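Cellulosomal scaffoldin adaptor protein B (Acetivibrio cellulolyticus, PDB 3FNK) carries type II cohesin modules, one of which forms this chain, and probably binds dockerin-bearing partners through them during cellulosome assembly. Local coordinates at residues E141-P144 with T150-F153. Numbering follows the deposited sequence.
Sequences ETMP and TTLF
At Met143 and Thr150 the irregular loop 141-144 comes closest to strand 150-153, yet the two backbones stay well apart: the CA atoms of Met143 and Thr150 are 8.1 Å from each other, and no hydrogen bond joins the segments. The methionine spans the gap, reaching the strand at the peptide between Thr150 and Thr151. Its CG lies anti to the carbonyl carbon (chi1 -68°), the chain stays extended about CB-CG, and a bend at chi3 (77°) turns CE onto the strand. Met143 CE sits 3.6 Å from Thr151 OG1 and 3.7 Å from Thr150 C, resting against the peptide link between the two threonines. The side chain of Thr151 passes alongside, running the other way, with its CB 4.0 Å from CE of Met143. Thr150 offers its backbone here; its CB points away, and its OG1 is hydrogen-bonded to Ile147 O and Tyr164 OH. The strand pairs antiparallel with 39-47, whose Gln43 and Asn45 also touch Met143. Chemically, this is van der Waals packing of one buried methyl against a peptide group and a threonine hydroxyl oxygen, joining the loop to the antiparallel sheet that contains strands 39-47 and 150-154 in this cohesin module.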
# COMPACT_ATOMS: atom_id res chain seq x y z
N GLU A 141 -10.85 -11.24 6.37
CA GLU A 141 -11.75 -11.56 7.45
C GLU A 141 -11.45 -10.58 8.60
O GLU A 141 -12.34 -10.15 9.32
CB GLU A 141 -11.58 -13.03 7.88
CG GLU A 141 -12.89 -13.67 8.42
CD GLU A 141 -13.02 -15.18 8.14
OE1 GLU A 141 -12.11 -15.95 8.52
OE2 GLU A 141 -14.04 -15.61 7.55
N THR A 142 -10.20 -10.17 8.69
CA THR A 142 -9.77 -9.26 9.75
C THR A 142 -10.09 -7.75 9.51
O THR A 142 -9.92 -6.93 10.44
CB THR A 142 -8.26 -9.48 10.10
OG1 THR A 142 -7.46 -8.53 9.39
CG2 THR A 142 -7.80 -10.92 9.75
N MET A 143 -10.53 -7.38 8.29
CA MET A 143 -10.95 -5.99 8.01
C MET A 143 -12.49 -5.86 7.77
O MET A 143 -12.93 -5.49 6.68
CB MET A 143 -10.10 -5.38 6.85
CG MET A 143 -8.59 -5.12 7.17
SD MET A 143 -7.45 -4.57 5.83
CE MET A 143 -7.90 -2.83 5.68
N PRO A 144 -13.32 -6.14 8.81
CA PRO A 144 -14.79 -6.10 8.66
C PRO A 144 -15.23 -4.81 7.98
O PRO A 144 -16.18 -4.81 7.17
CB PRO A 144 -15.30 -6.07 10.10
CG PRO A 144 -14.21 -6.69 10.91
CD PRO A 144 -12.92 -6.33 10.22
N THR A 150 -8.97 -1.89 2.16
CA THR A 150 -8.34 -0.63 2.57
C THR A 150 -9.12 0.03 3.71
O THR A 150 -10.37 0.06 3.72
CB THR A 150 -8.18 0.44 1.41
OG1 THR A 150 -9.46 1.01 1.09
CG2 THR A 150 -7.52 -0.14 0.15
N THR A 151 -8.37 0.64 4.64
CA THR A 151 -8.97 1.51 5.66
C THR A 151 -8.08 2.73 5.79
O THR A 151 -6.87 2.61 5.95
CB THR A 151 -9.06 0.78 7.01
OG1 THR A 151 -10.04 -0.25 6.92
CG2 THR A 151 -9.45 1.74 8.13
N LEU A 152 -8.68 3.90 5.68
CA LEU A 152 -7.94 5.15 5.73
C LEU A 152 -8.56 5.95 6.87
O LEU A 152 -9.77 5.87 7.07
CB LEU A 152 -8.07 5.95 4.41
CG LEU A 152 -7.78 5.27 3.06
CD1 LEU A 152 -7.85 6.31 1.90
CD2 LEU A 152 -6.43 4.56 3.02
N PHE A 153 -7.73 6.70 7.60
CA PHE A 153 -8.18 7.52 8.73
C PHE A 153 -7.88 8.97 8.51
O PHE A 153 -6.93 9.30 7.82
CB PHE A 153 -7.44 7.11 10.01
CG PHE A 153 -7.75 5.72 10.45
CD1 PHE A 153 -6.89 4.67 10.15
CD2 PHE A 153 -8.92 5.46 11.14
CE1 PHE A 153 -7.19 3.36 10.58
CE2 PHE A 153 -9.23 4.14 11.55
CZ PHE A 153 -8.35 3.11 11.25